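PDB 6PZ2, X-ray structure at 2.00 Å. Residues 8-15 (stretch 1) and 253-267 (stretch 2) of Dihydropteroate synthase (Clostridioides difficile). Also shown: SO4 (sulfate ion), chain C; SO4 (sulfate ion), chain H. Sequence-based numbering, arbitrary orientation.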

# COMPACT_ATOMS: atom_id res chain seq x y z
N TYR A 8 -14.38 -15.97 5.29
CA TYR A 8 -13.09 -15.79 4.61
C TYR A 8 -13.26 -15.67 3.10
O TYR A 8 -13.99 -16.44 2.51
CB TYR A 8 -12.14 -16.95 4.92
CG TYR A 8 -11.67 -16.89 6.35
CD1 TYR A 8 -10.98 -15.78 6.80
CD2 TYR A 8 -11.93 -17.91 7.25
CE1 TYR A 8 -10.52 -15.70 8.11
CE2 TYR A 8 -11.47 -17.85 8.56
CZ TYR A 8 -10.75 -16.75 8.99
OH TYR A 8 -10.34 -16.64 10.28
N GLY A 9 -12.61 -14.70 2.48
CA GLY A 9 -12.78 -14.56 1.04
C GLY A 9 -13.70 -13.40 0.69
O GLY A 9 -13.59 -12.81 -0.38
N LYS A 10 -14.58 -13.01 1.60
CA LYS A 10 -15.46 -11.90 1.32
C LYS A 10 -14.68 -10.58 1.34
O LYS A 10 -15.01 -9.67 0.58
CB LYS A 10 -16.57 -11.84 2.36
CG LYS A 10 -17.58 -10.74 2.13
CD LYS A 10 -18.37 -10.40 3.37
CE LYS A 10 -19.63 -9.62 3.05
NZ LYS A 10 -20.43 -9.38 4.28
N ARG A 11 -13.70 -10.43 2.24
CA ARG A 11 -12.94 -9.20 2.38
C ARG A 11 -11.73 -9.49 3.27
O ARG A 11 -11.56 -10.62 3.73
CB ARG A 11 -13.78 -8.07 2.99
CG ARG A 11 -14.18 -8.30 4.44
CD ARG A 11 -14.93 -7.12 5.02
NE ARG A 11 -15.43 -7.29 6.39
CZ ARG A 11 -14.80 -6.94 7.51
NH1 ARG A 11 -15.48 -6.95 8.65
NH2 ARG A 11 -13.52 -6.61 7.50
N THR A 12 -10.90 -8.49 3.49
CA THR A 12 -9.80 -8.59 4.43
C THR A 12 -10.32 -8.17 5.80
O THR A 12 -11.17 -7.27 5.87
CB THR A 12 -8.63 -7.72 3.98
OG1 THR A 12 -8.21 -8.12 2.68
CG2 THR A 12 -7.45 -7.83 4.92
N TYR A 13 -9.88 -8.90 6.84
CA TYR A 13 -10.27 -8.69 8.23
C TYR A 13 -9.05 -8.09 8.93
O TYR A 13 -7.89 -8.37 8.55
CB TYR A 13 -10.80 -9.98 8.86
CG TYR A 13 -12.07 -10.48 8.21
CD1 TYR A 13 -13.31 -9.99 8.58
CD2 TYR A 13 -12.02 -11.35 7.14
CE1 TYR A 13 -14.47 -10.36 7.92
CE2 TYR A 13 -13.17 -11.75 6.48
CZ TYR A 13 -14.40 -11.24 6.86
OH TYR A 13 -15.52 -11.63 6.20
N ILE A 14 -9.35 -7.25 9.91
CA ILE A 14 -8.35 -6.51 10.58
C ILE A 14 -8.29 -6.94 12.04
O ILE A 14 -9.27 -6.87 12.76
CB ILE A 14 -8.61 -4.99 10.48
CG1 ILE A 14 -8.82 -4.53 9.03
CG2 ILE A 14 -7.49 -4.22 11.16
CD1 ILE A 14 -7.64 -4.80 8.13
N MET A 15 -7.09 -7.29 12.48
CA MET A 15 -6.85 -7.63 13.87
C MET A 15 -6.08 -6.47 14.51
O MET A 15 -4.97 -6.22 14.13
CB MET A 15 -6.07 -8.95 13.96
CG MET A 15 -5.46 -9.27 15.34
SD MET A 15 -4.49 -10.83 15.30
CE MET A 15 -5.89 -11.95 15.33
N GLU A 253 -6.02 3.13 9.05
CA GLU A 253 -5.19 3.30 7.88
C GLU A 253 -5.06 1.96 7.15
O GLU A 253 -5.30 1.88 5.95
CB GLU A 253 -3.84 3.89 8.27
CG GLU A 253 -3.94 5.28 8.85
CD GLU A 253 -4.19 5.35 10.35
OE1 GLU A 253 -4.39 4.29 11.01
OE2 GLU A 253 -4.18 6.46 10.87
N ASN A 254 -4.76 0.89 7.87
CA ASN A 254 -4.66 -0.39 7.19
C ASN A 254 -6.03 -0.82 6.65
O ASN A 254 -6.09 -1.44 5.59
CB ASN A 254 -4.06 -1.47 8.07
CG ASN A 254 -2.57 -1.28 8.26
OD1 ASN A 254 -1.80 -1.70 7.39
ND2 ASN A 254 -2.19 -0.66 9.37
N LEU A 255 -7.12 -0.60 7.38
CA LEU A 255 -8.45 -0.99 6.82
C LEU A 255 -8.73 -0.25 5.50
O LEU A 255 -9.22 -0.88 4.55
CB LEU A 255 -9.55 -0.68 7.84
CG LEU A 255 -10.98 -0.99 7.40
CD1 LEU A 255 -11.19 -2.44 7.00
CD2 LEU A 255 -11.96 -0.66 8.52
N MET A 256 -8.42 1.06 5.45
CA MET A 256 -8.71 1.85 4.23
C MET A 256 -7.92 1.27 3.05
O MET A 256 -8.50 1.01 2.00
CB MET A 256 -8.38 3.34 4.40
CG MET A 256 -9.21 4.06 5.43
SD MET A 256 -10.97 3.83 5.12
CE MET A 256 -11.49 2.63 6.34
N ALA A 257 -6.63 0.96 3.22
CA ALA A 257 -5.82 0.34 2.17
C ALA A 257 -6.36 -1.05 1.78
O ALA A 257 -6.34 -1.46 0.59
CB ALA A 257 -4.37 0.27 2.65
N ALA A 258 -6.80 -1.80 2.79
CA ALA A 258 -7.32 -3.13 2.55
C ALA A 258 -8.60 -3.05 1.72
O ALA A 258 -8.83 -3.89 0.88
CB ALA A 258 -7.60 -3.82 3.88
N ARG A 259 -9.45 -2.08 1.98
CA ARG A 259 -10.70 -1.96 1.19
C ARG A 259 -10.37 -1.63 -0.27
O ARG A 259 -10.99 -2.18 -1.16
CB ARG A 259 -11.58 -0.86 1.78
CG ARG A 259 -12.21 -1.30 3.09
CD ARG A 259 -13.20 -0.29 3.60
NE ARG A 259 -13.88 -0.77 4.78
CZ ARG A 259 -14.65 -0.01 5.56
NH1 ARG A 259 -15.26 -0.56 6.60
NH2 ARG A 259 -14.83 1.27 5.29
N MET A 260 -9.33 -0.84 -0.51
CA MET A 260 -8.97 -0.46 -1.85
C MET A 260 -8.44 -1.71 -2.54
O MET A 260 -8.85 -2.03 -3.65
CB MET A 260 -7.94 0.68 -1.87
CG MET A 260 -7.72 1.27 -3.26
SD MET A 260 -9.27 2.01 -3.92
CE MET A 260 -9.17 1.54 -5.64
N THR A 261 -7.61 -2.48 -1.84
CA THR A 261 -7.08 -3.69 -2.42
C THR A 261 -8.19 -4.72 -2.63
O THR A 261 -8.23 -5.42 -3.66
CB THR A 261 -5.95 -4.24 -1.54
OG1 THR A 261 -5.07 -3.19 -1.14
CG2 THR A 261 -5.21 -5.34 -2.25
N ASP A 262 -9.10 -4.84 -1.66
CA ASP A 262 -10.21 -5.80 -1.80
C ASP A 262 -11.00 -5.46 -3.07
O ASP A 262 -11.39 -6.36 -3.81
CB ASP A 262 -11.19 -5.80 -0.61
CG ASP A 262 -10.63 -6.35 0.70
OD1 ASP A 262 -9.60 -7.09 0.64
OD2 ASP A 262 -11.20 -6.01 1.77
N ALA A 263 -11.24 -4.17 -3.32
CA ALA A 263 -12.08 -3.77 -4.48
C ALA A 263 -11.40 -4.16 -5.80
O ALA A 263 -12.06 -4.51 -6.75
CB ALA A 263 -12.37 -2.30 -4.43
N ILE A 264 -10.07 -4.22 -5.83
CA ILE A 264 -9.36 -4.59 -7.05
C ILE A 264 -9.28 -6.12 -7.23
O ILE A 264 -9.40 -6.59 -8.35
CB ILE A 264 -7.95 -3.94 -7.04
CG1 ILE A 264 -8.02 -2.42 -7.03
CG2 ILE A 264 -7.09 -4.45 -8.19
CD1 ILE A 264 -6.70 -1.75 -6.66
N TYR A 265 -9.05 -6.92 -6.19
CA TYR A 265 -8.80 -8.35 -6.40
C TYR A 265 -9.92 -9.28 -5.92
O TYR A 265 -9.88 -10.44 -6.24
CB TYR A 265 -7.54 -8.78 -5.65
CG TYR A 265 -6.34 -8.11 -6.24
CD1 TYR A 265 -5.83 -8.52 -7.46
CD2 TYR A 265 -5.84 -6.96 -5.67
CE1 TYR A 265 -4.78 -7.86 -8.06
CE2 TYR A 265 -4.80 -6.27 -6.27
CZ TYR A 265 -4.26 -6.72 -7.46
OH TYR A 265 -3.20 -6.07 -8.02
N ARG A 266 -10.82 -8.85 -5.06
CA ARG A 266 -11.79 -9.80 -4.51
C ARG A 266 -13.06 -9.65 -5.35
O ARG A 266 -13.35 -8.54 -5.78
CB ARG A 266 -12.04 -9.56 -3.02
CG ARG A 266 -10.89 -10.03 -2.13
CD ARG A 266 -11.22 -9.93 -0.66
NE ARG A 266 -10.04 -9.86 0.19
CZ ARG A 266 -9.40 -10.92 0.66
NH1 ARG A 266 -8.49 -10.81 1.63
NH2 ARG A 266 -9.72 -12.09 0.13
N LYS A 267 -13.78 -10.74 -5.56
CA LYS A 267 -14.72 -10.84 -6.67
C LYS A 267 -16.07 -10.28 -6.21
O LYS A 267 -16.20 -9.09 -5.86
CB LYS A 267 -14.81 -12.29 -7.18
CG LYS A 267 -13.62 -13.21 -6.89
CD LYS A 267 -12.70 -13.48 -8.07
CE LYS A 267 -11.70 -12.37 -8.33
NZ LYS A 267 -12.28 -11.29 -9.16
OXT LYS A 267 -17.08 -10.98 -6.17
S SO4 C . -18.70 -8.42 7.22
O1 SO4 C . -18.12 -9.81 7.18
O2 SO4 C . -18.32 -7.54 8.35
O3 SO4 C . -18.26 -7.69 6.01
O4 SO4 C . -20.18 -8.47 7.28
S SO4 H . -17.78 2.29 7.54
O1 SO4 H . -18.19 0.86 7.60
O2 SO4 H . -16.57 2.57 8.37
O3 SO4 H . -17.53 2.57 6.11
O4 SO4 H . -18.90 3.16 8.00
O HOH W 1 -11.34 -13.39 -1.86
O HOH W 2 -11.43 -4.95 4.24

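Stretch 1 runs from a loop into a strand at residues 13-15, and it lies along the end of a helix that enters stretch 2 at 253 and runs to 265. The N-to-C directions of strand and helix differ by 161°, so the two run nearly antiparallel, with their axes 9.1 Å apart at closest approach. The register of CA atoms follows from this: R11 lies nearest D262 (6.0 Å between CA atoms), T12 nearest A258 (6.3 Å) and I14 nearest L255 (6.7 Å), so advancing along stretch 1 means moving back up the helix. The contact buries 409 Å², both sides summed.

Y8 makes no contact with stretch 2. At G9, phi/psi of 103/-25 would jam a CB against the preceding carbonyl, which by itself calls for glycine. Its own carbonyl lies near R266: G9 O lies 3.7 Å from R266 CD, and water 1 bridges the pair, donating to G9 O at 2.8 Å and accepting from R266 NH2 at 2.9 Å. K10 points its CA-to-CB bond away from the helix, and its NZ makes only weak hydrogen bonds to the chain C sulfate.

R11 also points away overall, yet its CB comes within 3.5 Å of D262 OD2. Its extended side chain serves other partners: R11 NE donates to O3 and R11 NH1 to O2 of the chain C sulfate, each at 2.9 Å, while R11 NH2 donates to T12 O at 2.9 Å. The R11 backbone still packs against stretch 2, its C atom lying over one face of the R266 guanidinium, 3.5 Å from R266 NE.

T12 is the polar centre of the contact. Its amide donates to D262 OD2 (T12 N to OD2 3.0 Å, 172° at the hydrogen), and its hydroxyl donates to D262 OD1 (T12 OG1 to OD1 2.7 Å). One carboxylate thus receives both backbone and side chain of the same residue. T12 OG1 also accepts from R266 NH1 at 2.9 Å and 169°, near the guanidinium plane. The triad closes through a salt bridge, R266 NE to D262 OD1 at 2.8 Å, four residues apart. Water 2 adds a further link, donating to T12 O at 2.8 Å and to D262 OD2 at 2.7 Å.

Beyond T12 the chemistry turns apolar. The CA-to-CB bond of Y13 points away from the helix and Y13 does not touch stretch 2, though the end of its side chain comes nearer, whereas I14 points toward the helix: I14 CG1 lies 3.8 Å from L255 CD1, and I14 CD1 lies 4.4 Å from A258 CB. The small A258 side chain also meets T12, CB to CB at 4.0 Å. M15 is out of reach.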